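PDB 4LK5: enoyl-CoA hydratase from Mycobacterium avium subsp. paratuberculosis, which probably catalyses the hydration of 2-enoyl-CoA thioesters, as related enzymes of the crotonase-like enoyl-CoA hydratase/isomerase family do. Local coordinates for residues P131-V136 with V153-E158; V63-A68 with I118-R123; V39-G44 with P78-V83; G170-G175 with S266-S271. One frame throughout, in Å; residues are numbered along the deposited sequence.

Contact 1: residues P131-V136 with V153-E158; sequences PVVAVV and VVLASE
Val132 O and Val153 N begin the pairing of two parallel strands with a weak hydrogen bond of 3.3 Å. Val133 then turns its side chain to the sheet face it shares with Val153 and Leu155. Its CG1, set anti to the backbone N (chi1 -173°), lies 3.7 Å from Leu155 CD2 and a little farther from Val153 CG1. Ala134 uses both its N and its O toward strand 153-157: its N bonds to Val153 O (2.9 Å), and its O receives Leu155 N, also at 2.9 Å. Val135 makes its backbone hydrogen bond with Ile85 of strand 82-87. Val136 repeats the pattern of Ala134, its N reaching Leu155 O at 2.8 Å and its O accepting from Ser157 N at 3.0 Å. On the opposite sheet face from Val133, Val136 CG2 meets Val154 CG1 at 4.1 Å. The connection between these parallel neighbours, a beta-alpha-beta crossover, passes through strand 139-141 of a second, smaller sheet and helix 143-150. Helix 217-233 covers the face of Val133, Val135 and Leu155 through Leu231, Phe220 and Val227, while Val154 on the other face packs on Ile188 of the second subunit. Strand 82-87 flanks the pair beside 132-136, and strand 213-215 beside 153-157.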
loop_
_atom_site.group_PDB
_atom_site.type_symbol
_atom_site.label_atom_id
_atom_site.label_comp_id
_atom_site.label_asym_id
_atom_site.label_seq_id
_atom_site.Cartn_x
_atom_site.Cartn_y
_atom_site.Cartn_z
ATOM N N PRO C 131 20.347 2.080 -9.097
ATOM C CA PRO C 131 19.189 1.221 -9.324
ATOM C C PRO C 131 19.608 -0.233 -9.246
ATOM O O PRO C 131 20.648 -0.598 -9.796
ATOM C CB PRO C 131 18.765 1.595 -10.739
ATOM C CG PRO C 131 19.148 3.029 -10.853
ATOM C CD PRO C 131 20.472 3.112 -10.137
ATOM N N VAL C 132 18.833 -1.039 -8.530
ATOM C CA VAL C 132 19.081 -2.467 -8.433
ATOM C C VAL C 132 17.937 -3.223 -9.087
ATOM O O VAL C 132 16.789 -3.030 -8.709
ATOM C CB VAL C 132 19.203 -2.900 -6.974
ATOM C CG1 VAL C 132 19.365 -4.418 -6.908
ATOM C CG2 VAL C 132 20.375 -2.195 -6.316
ATOM N N VAL C 133 18.252 -4.078 -10.065
ATOM C CA VAL C 133 17.245 -4.715 -10.891
ATOM C C VAL C 133 17.174 -6.193 -10.650
ATOM O O VAL C 133 18.182 -6.847 -10.760
ATOM C CB VAL C 133 17.546 -4.576 -12.387
ATOM C CG1 VAL C 133 16.355 -5.122 -13.200
ATOM C CG2 VAL C 133 17.830 -3.144 -12.759
ATOM N N ALA C 134 15.978 -6.708 -10.357
ATOM C CA ALA C 134 15.732 -8.129 -10.243
ATOM C C ALA C 134 15.126 -8.705 -11.513
ATOM O O ALA C 134 14.095 -8.263 -11.994
ATOM C CB ALA C 134 14.829 -8.433 -9.064
ATOM N N VAL C 135 15.766 -9.744 -12.010
ATOM C CA VAL C 135 15.480 -10.320 -13.296
ATOM C C VAL C 135 14.934 -11.705 -13.055
ATOM O O VAL C 135 15.685 -12.620 -12.820
ATOM C CB VAL C 135 16.789 -10.450 -14.105
ATOM C CG1 VAL C 135 16.519 -11.137 -15.437
ATOM C CG2 VAL C 135 17.420 -9.088 -14.308
ATOM N N VAL C 136 13.627 -11.859 -13.128
ATOM C CA VAL C 136 12.981 -13.058 -12.641
ATOM C C VAL C 136 12.465 -13.881 -13.837
ATOM O O VAL C 136 11.417 -13.566 -14.366
ATOM C CB VAL C 136 11.881 -12.648 -11.631
ATOM C CG1 VAL C 136 11.236 -13.853 -10.978
ATOM C CG2 VAL C 136 12.481 -11.776 -10.533
ATOM N N VAL C 153 13.529 -2.399 -9.116
ATOM C CA VAL C 153 12.842 -2.702 -10.329
ATOM C C VAL C 153 12.770 -4.214 -10.376
ATOM O O VAL C 153 13.773 -4.881 -10.139
ATOM C CB VAL C 153 13.652 -2.138 -11.522
ATOM C CG1 VAL C 153 13.135 -2.688 -12.834
ATOM C CG2 VAL C 153 13.580 -0.630 -11.509
ATOM N N VAL C 154 11.588 -4.749 -10.645
ATOM C CA VAL C 154 11.443 -6.183 -10.797
ATOM C C VAL C 154 10.845 -6.514 -12.159
ATOM O O VAL C 154 9.701 -6.209 -12.430
ATOM C CB VAL C 154 10.610 -6.771 -9.653
ATOM C CG1 VAL C 154 10.590 -8.291 -9.693
ATOM C CG2 VAL C 154 11.171 -6.302 -8.336
ATOM N N LEU C 155 11.658 -7.134 -13.015
ATOM C CA LEU C 155 11.248 -7.567 -14.349
ATOM C C LEU C 155 10.993 -9.067 -14.314
ATOM O O LEU C 155 11.844 -9.835 -13.919
ATOM C CB LEU C 155 12.356 -7.265 -15.343
ATOM C CG LEU C 155 12.535 -5.841 -15.925
ATOM C CD1 LEU C 155 11.819 -4.749 -15.180
ATOM C CD2 LEU C 155 13.995 -5.503 -16.066
ATOM N N ALA C 156 9.796 -9.456 -14.715
ATOM C CA ALA C 156 9.399 -10.831 -14.740
ATOM C C ALA C 156 9.039 -11.341 -16.158
ATOM O O ALA C 156 8.532 -10.597 -17.003
ATOM C CB ALA C 156 8.228 -11.022 -13.801
ATOM N N SER C 157 9.371 -12.612 -16.394
ATOM C CA SER C 157 8.867 -13.403 -17.506
ATOM C C SER C 157 7.442 -13.869 -17.238
ATOM O O SER C 157 7.045 -14.091 -16.083
ATOM C CB SER C 157 9.738 -14.651 -17.678
ATOM O OG SER C 157 9.097 -15.602 -18.511
ATOM N N GLU C 158 6.678 -14.080 -18.300
ATOM C CA GLU C 158 5.385 -14.725 -18.131
ATOM C C GLU C 158 5.542 -16.120 -17.508
ATOM O O GLU C 158 4.609 -16.612 -16.895
ATOM C CB GLU C 158 4.584 -14.752 -19.441
ATOM C CG GLU C 158 4.050 -13.365 -19.755
ATOM C CD GLU C 158 2.931 -13.333 -20.769
ATOM O OE1 GLU C 158 3.140 -13.846 -21.890
ATOM O OE2 GLU C 158 1.862 -12.753 -20.438
#

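Contact 2: residues V63-A68 with I118-R123; sequences VITGIA and INRLVR
Leu121 reaches from helix 113-127 into the side of helix 61-76, and every carbon beyond its CA finds a partner there. CB rests against Ala68 CB at 3.9 Å. With CG anti to the backbone N (chi1 162°), the branch swings to Ile67: CG approaches Ile67 CG2, CD1 comes to 3.4 Å from that same methyl, and CD2 lies 3.6 Å from it while also nearing Ile67 CB. The fork thus straddles one methyl group. The small Ala68 permits a close backbone approach, its CA only 4.0 Å from Leu121 CA, although the axes of the two segments stay 8.4 Å apart and run 24° from parallel. One turn earlier, Ile64 CD1 and Ile118 CD1 meet at 3.4 Å, extending the apolar seam. At the partly exposed margin the Arg120 guanidinium lies with one face over Ala68 CB, offset toward its rim. Its NH2 forms salt bridges with Asp69 and Glu72, and its NH1 with Glu117, which is also hydrogen-bonded to Thr65 OG1. Methyl groups therefore make the buried part of this helix pair, and three carboxylates probably hold the arginine charge where the interface meets its more open edge.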
loop_
_atom_site.group_PDB
_atom_site.type_symbol
_atom_site.label_atom_id
_atom_site.label_comp_id
_atom_site.label_asym_id
_atom_site.label_seq_id
_atom_site.Cartn_x
_atom_site.Cartn_y
_atom_site.Cartn_z
ATOM N N VAL C 63 27.103 -18.674 -0.192
ATOM C CA VAL C 63 26.538 -17.909 -1.307
ATOM C C VAL C 63 25.731 -16.670 -0.897
ATOM O O VAL C 63 25.865 -15.615 -1.530
ATOM C CB VAL C 63 25.693 -18.823 -2.223
ATOM C CG1 VAL C 63 24.623 -18.053 -2.973
ATOM C CG2 VAL C 63 26.603 -19.526 -3.218
ATOM N N ILE C 64 24.898 -16.799 0.132
ATOM C CA ILE C 64 24.190 -15.659 0.695
ATOM C C ILE C 64 25.223 -14.639 1.142
ATOM O O ILE C 64 25.072 -13.451 0.869
ATOM C CB ILE C 64 23.274 -16.062 1.887
ATOM C CG1 ILE C 64 21.989 -16.716 1.401
ATOM C CG2 ILE C 64 22.843 -14.856 2.705
ATOM C CD1 ILE C 64 21.314 -17.590 2.454
ATOM N N THR C 65 26.256 -15.093 1.850
ATOM C CA THR C 65 27.379 -14.217 2.243
ATOM C C THR C 65 28.017 -13.514 1.045
ATOM O O THR C 65 28.472 -12.376 1.152
ATOM C CB THR C 65 28.452 -15.008 3.039
ATOM O OG1 THR C 65 27.862 -15.485 4.264
ATOM C CG2 THR C 65 29.735 -14.115 3.349
ATOM N N GLY C 66 27.990 -14.178 -0.107
ATOM C CA GLY C 66 28.616 -13.648 -1.304
ATOM C C GLY C 66 27.877 -12.488 -1.930
ATOM O O GLY C 66 28.487 -11.469 -2.277
ATOM N N ILE C 67 26.562 -12.658 -2.091
ATOM C CA ILE C 67 25.673 -11.631 -2.662
ATOM C C ILE C 67 25.711 -10.424 -1.727
ATOM O O ILE C 67 25.896 -9.290 -2.153
ATOM C CB ILE C 67 24.217 -12.159 -2.769
ATOM C CG1 ILE C 67 24.123 -13.347 -3.722
ATOM C CG2 ILE C 67 23.236 -11.082 -3.227
ATOM C CD1 ILE C 67 23.185 -14.397 -3.198
ATOM N N ALA C 68 25.567 -10.684 -0.434
ATOM C CA ALA C 68 25.722 -9.638 0.544
ATOM C C ALA C 68 27.027 -8.878 0.323
ATOM O O ALA C 68 26.985 -7.670 0.158
ATOM C CB ALA C 68 25.614 -10.195 1.960
ATOM N N ILE C 118 21.195 -13.031 5.584
ATOM C CA ILE C 118 20.024 -12.642 4.805
ATOM C C ILE C 118 19.816 -11.160 5.068
ATOM O O ILE C 118 19.641 -10.359 4.134
ATOM C CB ILE C 118 18.726 -13.300 5.272
ATOM C CG1 ILE C 118 18.744 -14.818 5.158
ATOM C CG2 ILE C 118 17.544 -12.748 4.483
ATOM C CD1 ILE C 118 19.079 -15.338 3.803
ATOM N N ASN C 119 19.828 -10.806 6.356
ATOM C CA ASN C 119 19.556 -9.434 6.762
ATOM C C ASN C 119 20.607 -8.506 6.173
ATOM O O ASN C 119 20.268 -7.487 5.595
ATOM C CB ASN C 119 19.425 -9.319 8.294
ATOM C CG ASN C 119 18.155 -10.001 8.830
ATOM O OD1 ASN C 119 17.333 -10.519 8.064
ATOM N ND2 ASN C 119 17.985 -10.000 10.140
ATOM N N ARG C 120 21.875 -8.884 6.276
ATOM C CA ARG C 120 22.951 -8.108 5.669
ATOM C C ARG C 120 22.674 -7.891 4.203
ATOM O O ARG C 120 22.788 -6.794 3.709
ATOM C CB ARG C 120 24.305 -8.829 5.774
ATOM C CG ARG C 120 25.310 -8.257 6.752
ATOM C CD ARG C 120 26.597 -9.104 6.780
ATOM N NE ARG C 120 27.489 -8.582 5.769
ATOM C CZ ARG C 120 28.115 -9.265 4.814
ATOM N NH1 ARG C 120 28.062 -10.612 4.700
ATOM N NH2 ARG C 120 28.848 -8.540 3.975
ATOM N N LEU C 121 22.350 -8.960 3.502
ATOM C CA LEU C 121 22.097 -8.871 2.067
ATOM C C LEU C 121 20.999 -7.833 1.792
ATOM O O LEU C 121 21.223 -6.845 1.073
ATOM C CB LEU C 121 21.717 -10.239 1.512
ATOM C CG LEU C 121 21.015 -10.351 0.153
ATOM C CD1 LEU C 121 21.523 -9.361 -0.856
ATOM C CD2 LEU C 121 21.202 -11.770 -0.354
ATOM N N VAL C 122 19.848 -8.042 2.423
ATOM C CA VAL C 122 18.697 -7.181 2.239
ATOM C C VAL C 122 19.010 -5.713 2.521
ATOM O O VAL C 122 18.684 -4.831 1.699
ATOM C CB VAL C 122 17.491 -7.717 3.050
ATOM C CG1 VAL C 122 16.469 -6.663 3.234
ATOM C CG2 VAL C 122 16.872 -8.889 2.316
ATOM N N ARG C 123 19.684 -5.439 3.628
ATOM C CA ARG C 123 20.113 -4.053 3.905
ATOM C C ARG C 123 21.041 -3.530 2.856
ATOM O O ARG C 123 21.050 -2.337 2.609
ATOM C CB ARG C 123 20.883 -3.912 5.214
ATOM C CG ARG C 123 20.036 -4.170 6.432
ATOM C CD ARG C 123 20.658 -3.653 7.700
ATOM N NE ARG C 123 19.963 -4.293 8.809
ATOM C CZ ARG C 123 20.362 -5.400 9.445
ATOM N NH1 ARG C 123 21.487 -6.018 9.138
ATOM N NH2 ARG C 123 19.616 -5.882 10.437
#

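Contact 3: residues V39-G44 with P78-V83; sequences VTLSDG and PEVKVV
Gly44 O is gripped by two successive backbone donors, Lys81 N at 2.8 Å and Val82 N at 3.1 Å. The two approach differently: Val82 N stands nearly in line with the carbonyl, at a C=O...N angle of 167°, whereas Lys81 N comes in at 136° and is tilted somewhat from the carbonyl plane. The bonds leave one oxygen fixed from two directions. Just beside it, Gly44 CA presses against Glu79 O at 3.1 Å, a C-H...O contact. Two successive N-H groups on a single carbonyl, with Lys81 at a psi of -33°, form a bulge-like irregularity where strand 82-87 starts and the parallel pairing with strand 45-50 begins. Gly44 itself ends the tight connection between the antiparallel strands 37-41 and 45-50; Asp43 is the centre of an inverse gamma turn there, closed by a weak bond of 2.9 Å from Gly44 N to Ser42 O. Leu41, last residue of the edge strand, extends the contact on an apolar side. Its two methyls part, CD2 going to Glu79 CB at 3.7 Å, the two side chains lying roughly at right angles, and CD1 to Val80 CG2 at 3.9 Å. Val80 also packs on Phe46 and His130 of the same chain, while Lys81 packs on Asp291 of the second subunit.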
loop_
_atom_site.group_PDB
_atom_site.type_symbol
_atom_site.label_atom_id
_atom_site.label_comp_id
_atom_site.label_asym_id
_atom_site.label_seq_id
_atom_site.Cartn_x
_atom_site.Cartn_y
_atom_site.Cartn_z
ATOM N N VAL C 39 29.837 -13.089 -10.317
ATOM C CA VAL C 39 29.765 -11.641 -10.223
ATOM C C VAL C 39 30.617 -11.034 -11.331
ATOM O O VAL C 39 31.723 -11.481 -11.581
ATOM C CB VAL C 39 30.313 -11.119 -8.874
ATOM C CG1 VAL C 39 30.181 -9.602 -8.778
ATOM C CG2 VAL C 39 29.607 -11.784 -7.698
ATOM N N THR C 40 30.109 -9.974 -11.943
ATOM C CA THR C 40 30.678 -9.395 -13.144
ATOM C C THR C 40 30.324 -7.917 -13.172
ATOM O O THR C 40 29.193 -7.530 -12.869
ATOM C CB THR C 40 30.039 -10.051 -14.389
ATOM O OG1 THR C 40 30.573 -11.365 -14.566
ATOM C CG2 THR C 40 30.257 -9.229 -15.679
ATOM N N LEU C 41 31.292 -7.096 -13.538
ATOM C CA LEU C 41 31.042 -5.723 -13.869
ATOM C C LEU C 41 31.308 -5.621 -15.357
ATOM O O LEU C 41 32.195 -6.299 -15.872
ATOM C CB LEU C 41 31.968 -4.814 -13.074
ATOM C CG LEU C 41 31.877 -3.310 -13.369
ATOM C CD1 LEU C 41 30.448 -2.805 -13.172
ATOM C CD2 LEU C 41 32.865 -2.490 -12.531
ATOM N N SER C 42 30.524 -4.807 -16.054
ATOM C CA SER C 42 30.723 -4.576 -17.479
ATOM C C SER C 42 30.936 -3.089 -17.751
ATOM O O SER C 42 31.769 -2.431 -17.102
ATOM C CB SER C 42 29.515 -5.080 -18.247
ATOM O OG SER C 42 29.629 -4.746 -19.615
ATOM N N ASP C 43 30.189 -2.562 -18.714
ATOM C CA ASP C 43 30.177 -1.139 -18.953
ATOM C C ASP C 43 29.217 -0.523 -17.927
ATOM O O ASP C 43 28.110 -0.123 -18.275
ATOM C CB ASP C 43 29.740 -0.833 -20.402
ATOM C CG ASP C 43 30.676 -1.466 -21.465
ATOM O OD1 ASP C 43 31.875 -1.722 -21.193
ATOM O OD2 ASP C 43 30.203 -1.700 -22.595
ATOM N N GLY C 44 29.647 -0.487 -16.662
ATOM C CA GLY C 44 28.861 0.074 -15.552
ATOM C C GLY C 44 27.734 -0.798 -15.019
ATOM O O GLY C 44 26.928 -0.344 -14.209
ATOM N N PRO C 78 32.953 3.267 -7.980
ATOM C CA PRO C 78 32.376 4.366 -8.771
ATOM C C PRO C 78 32.052 3.975 -10.220
ATOM O O PRO C 78 31.254 4.663 -10.864
ATOM C CB PRO C 78 33.459 5.448 -8.721
ATOM C CG PRO C 78 34.744 4.712 -8.454
ATOM C CD PRO C 78 34.431 3.331 -7.934
ATOM N N GLU C 79 32.644 2.878 -10.706
ATOM C CA GLU C 79 32.301 2.297 -12.021
ATOM C C GLU C 79 30.893 1.699 -12.151
ATOM O O GLU C 79 30.414 1.458 -13.288
ATOM C CB GLU C 79 33.324 1.202 -12.421
ATOM C CG GLU C 79 34.699 1.746 -12.784
ATOM C CD GLU C 79 34.561 2.926 -13.727
ATOM O OE1 GLU C 79 34.175 2.695 -14.904
ATOM O OE2 GLU C 79 34.774 4.079 -13.267
ATOM N N VAL C 80 30.246 1.433 -11.010
ATOM C CA VAL C 80 28.940 0.779 -11.004
ATOM C C VAL C 80 27.864 1.831 -11.214
ATOM O O VAL C 80 27.868 2.873 -10.541
ATOM C CB VAL C 80 28.733 -0.023 -9.699
ATOM C CG1 VAL C 80 27.275 -0.417 -9.507
ATOM C CG2 VAL C 80 29.625 -1.260 -9.699
ATOM N N LYS C 81 26.972 1.583 -12.180
ATOM C CA LYS C 81 25.804 2.468 -12.398
ATOM C C LYS C 81 24.466 1.749 -12.227
ATOM O O LYS C 81 23.503 2.375 -11.805
ATOM C CB LYS C 81 25.849 3.111 -13.774
ATOM C CG LYS C 81 27.076 3.992 -14.011
ATOM C CD LYS C 81 26.764 5.469 -13.785
ATOM C CE LYS C 81 27.737 6.401 -14.496
ATOM N NZ LYS C 81 27.128 7.734 -14.786
ATOM N N VAL C 82 24.402 0.460 -12.570
ATOM C CA VAL C 82 23.177 -0.331 -12.450
ATOM C C VAL C 82 23.595 -1.672 -11.946
ATOM O O VAL C 82 24.716 -2.067 -12.208
ATOM C CB VAL C 82 22.482 -0.560 -13.810
ATOM C CG1 VAL C 82 21.151 -1.311 -13.656
ATOM C CG2 VAL C 82 22.257 0.764 -14.520
ATOM N N VAL C 83 22.693 -2.369 -11.245
ATOM C CA VAL C 83 22.979 -3.662 -10.642
ATOM C C VAL C 83 21.855 -4.661 -11.006
ATOM O O VAL C 83 20.682 -4.340 -10.926
ATOM C CB VAL C 83 23.101 -3.505 -9.103
ATOM C CG1 VAL C 83 23.215 -4.862 -8.404
ATOM C CG2 VAL C 83 24.285 -2.618 -8.722
#

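Contact 4: residues G170-G175 with S266-S271; sequences GLMPDG and SVLLKS
Leu171 and Leu268 lie alongside one another with their side chains running in opposite directions, so that a tip meets a base: Leu171 CD2 sits 3.9 Å from Leu268 CB. The same methyl reaches on to Leu269 CD2 at 4.1 Å, filling the angle between two successive leucines of the helix. Leu268 in turn points toward the loop and passes its CD1 over the start of Met172, 3.7 Å from that residue's N and 3.8 Å from its CB. Here the two side chains meet at about a right angle. Met172, present as selenomethionine, has CG wedged between its backbone N and carbonyl carbon (chi1 86°), and its far end leads off from the helix. A water completes the joint, donating to Gly170 O at 2.9 Å and to Leu268 O at 2.8 Å, so that it links the loop to the last turn of helix 254-269. Gln265 adds a polar tie from one turn earlier, its OE1 accepting from Met172 N and its NE2 bonding Asp174 OD2. Phe274 of helix 272-282 packs on both Leu171 and Leu269. From the third subunit, Thr242 touches Met172 and Ala238 touches Leu268. Such docking is consistent with the crotonase fold, in which C-terminal helices pack on the core and at the boundaries between subunits of the trimer.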
loop_
_atom_site.group_PDB
_atom_site.type_symbol
_atom_site.label_atom_id
_atom_site.label_comp_id
_atom_site.label_asym_id
_atom_site.label_seq_id
_atom_site.Cartn_x
_atom_site.Cartn_y
_atom_site.Cartn_z
ATOM N N GLY C 170 6.987 -24.690 8.024
ATOM C CA GLY C 170 7.001 -24.341 9.429
ATOM C C GLY C 170 7.894 -23.168 9.777
ATOM O O GLY C 170 8.362 -23.061 10.905
ATOM N N LEU C 171 8.154 -22.292 8.814
ATOM C CA LEU C 171 8.849 -21.036 9.077
ATOM C C LEU C 171 7.981 -19.774 8.867
ATOM O O LEU C 171 6.870 -19.830 8.369
ATOM C CB LEU C 171 10.079 -20.950 8.204
ATOM C CG LEU C 171 11.172 -22.001 8.433
ATOM C CD1 LEU C 171 12.347 -21.701 7.498
ATOM C CD2 LEU C 171 11.658 -22.050 9.882
HETATM N N MSE C 172 8.517 -18.634 9.291
HETATM C CA MSE C 172 7.909 -17.339 9.047
HETATM C C MSE C 172 8.664 -16.643 7.943
HETATM O O MSE C 172 9.769 -17.069 7.574
HETATM C CB MSE C 172 7.914 -16.552 10.366
HETATM C CG MSE C 172 9.219 -15.822 10.554
HETATM SE SE MSE C 172 9.290 -14.936 12.282
HETATM C CE MSE C 172 8.427 -13.175 11.998
ATOM N N PRO C 173 8.089 -15.558 7.398
ATOM C CA PRO C 173 8.827 -14.836 6.346
ATOM C C PRO C 173 10.059 -14.203 6.887
ATOM O O PRO C 173 10.030 -13.686 7.973
ATOM C CB PRO C 173 7.847 -13.757 5.879
ATOM C CG PRO C 173 6.478 -14.183 6.322
ATOM C CD PRO C 173 6.647 -15.212 7.422
ATOM N N ASP C 174 11.165 -14.267 6.167
ATOM C CA ASP C 174 12.342 -13.555 6.625
ATOM C C ASP C 174 12.858 -12.723 5.459
ATOM O O ASP C 174 12.161 -12.591 4.452
ATOM C CB ASP C 174 13.373 -14.500 7.302
ATOM C CG ASP C 174 13.806 -15.671 6.434
ATOM O OD1 ASP C 174 14.077 -15.488 5.253
ATOM O OD2 ASP C 174 13.925 -16.797 6.945
ATOM N N GLY C 175 14.012 -12.097 5.608
ATOM C CA GLY C 175 14.530 -11.200 4.564
ATOM C C GLY C 175 13.726 -9.919 4.349
ATOM O O GLY C 175 13.759 -9.325 3.275
ATOM N N SER C 266 14.850 -17.756 14.530
ATOM C CA SER C 266 15.770 -18.441 15.477
ATOM C C SER C 266 15.041 -19.532 16.263
ATOM O O SER C 266 15.525 -20.649 16.343
ATOM C CB SER C 266 16.358 -17.455 16.467
ATOM O OG SER C 266 17.202 -16.562 15.799
ATOM N N VAL C 267 13.865 -19.197 16.802
ATOM C CA VAL C 267 13.013 -20.158 17.508
ATOM C C VAL C 267 12.437 -21.240 16.557
ATOM O O VAL C 267 12.479 -22.435 16.850
ATOM C CB VAL C 267 11.884 -19.406 18.299
ATOM C CG1 VAL C 267 10.867 -20.363 18.936
ATOM C CG2 VAL C 267 12.513 -18.523 19.360
ATOM N N LEU C 268 11.932 -20.813 15.408
ATOM C CA LEU C 268 11.245 -21.707 14.509
ATOM C C LEU C 268 12.173 -22.685 13.834
ATOM O O LEU C 268 11.772 -23.814 13.557
ATOM C CB LEU C 268 10.488 -20.915 13.444
ATOM C CG LEU C 268 9.315 -20.110 13.989
ATOM C CD1 LEU C 268 8.896 -19.115 12.929
ATOM C CD2 LEU C 268 8.126 -20.960 14.416
ATOM N N LEU C 269 13.392 -22.263 13.543
ATOM C CA LEU C 269 14.334 -23.155 12.884
ATOM C C LEU C 269 14.765 -24.319 13.813
ATOM O O LEU C 269 15.060 -25.390 13.342
ATOM C CB LEU C 269 15.574 -22.407 12.404
ATOM C CG LEU C 269 15.643 -21.802 11.002
ATOM C CD1 LEU C 269 16.859 -20.850 10.901
ATOM C CD2 LEU C 269 15.693 -22.866 9.903
ATOM N N LYS C 270 14.782 -24.106 15.117
ATOM C CA LYS C 270 15.220 -25.132 16.067
ATOM C C LYS C 270 14.007 -25.808 16.705
ATOM O O LYS C 270 14.080 -26.291 17.831
ATOM C CB LYS C 270 16.064 -24.475 17.170
ATOM C CG LYS C 270 17.389 -23.823 16.716
ATOM C CD LYS C 270 18.129 -23.096 17.857
ATOM C CE LYS C 270 17.153 -22.322 18.750
ATOM N NZ LYS C 270 17.749 -21.463 19.808
ATOM N N SER C 271 12.885 -25.816 15.990
ATOM C CA SER C 271 11.633 -26.385 16.484
ATOM C C SER C 271 11.235 -27.638 15.677
ATOM O O SER C 271 11.729 -27.833 14.564
ATOM C CB SER C 271 10.502 -25.344 16.450
ATOM O OG SER C 271 10.577 -24.441 17.551
HETATM O O HOH W 1 9.130 -24.554 13.243
#

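Contacts 1 and 3 belong to one sheet, joined through strand 82-87: Val83 O lies 2.6 Å from Val133 N and Val83 N lies 3.1 Å from Pro131 O, both probable hydrogen bonds. Contacts 2 and 4 also touch, since Val122 CG2 packs 3.3 Å from Gly175 O and Ile118 reaches the same glycine. Between these two pairs there is no direct touch. Contact 2 lies nearer to contacts 1 and 3 than contact 4 does (about 8 and 6 Å against about 12 and 16 Å, nearest atoms). Contacts 3 and 4 are the most distant, with centres about 35 Å apart. No ligand among the four contacts marks the active site.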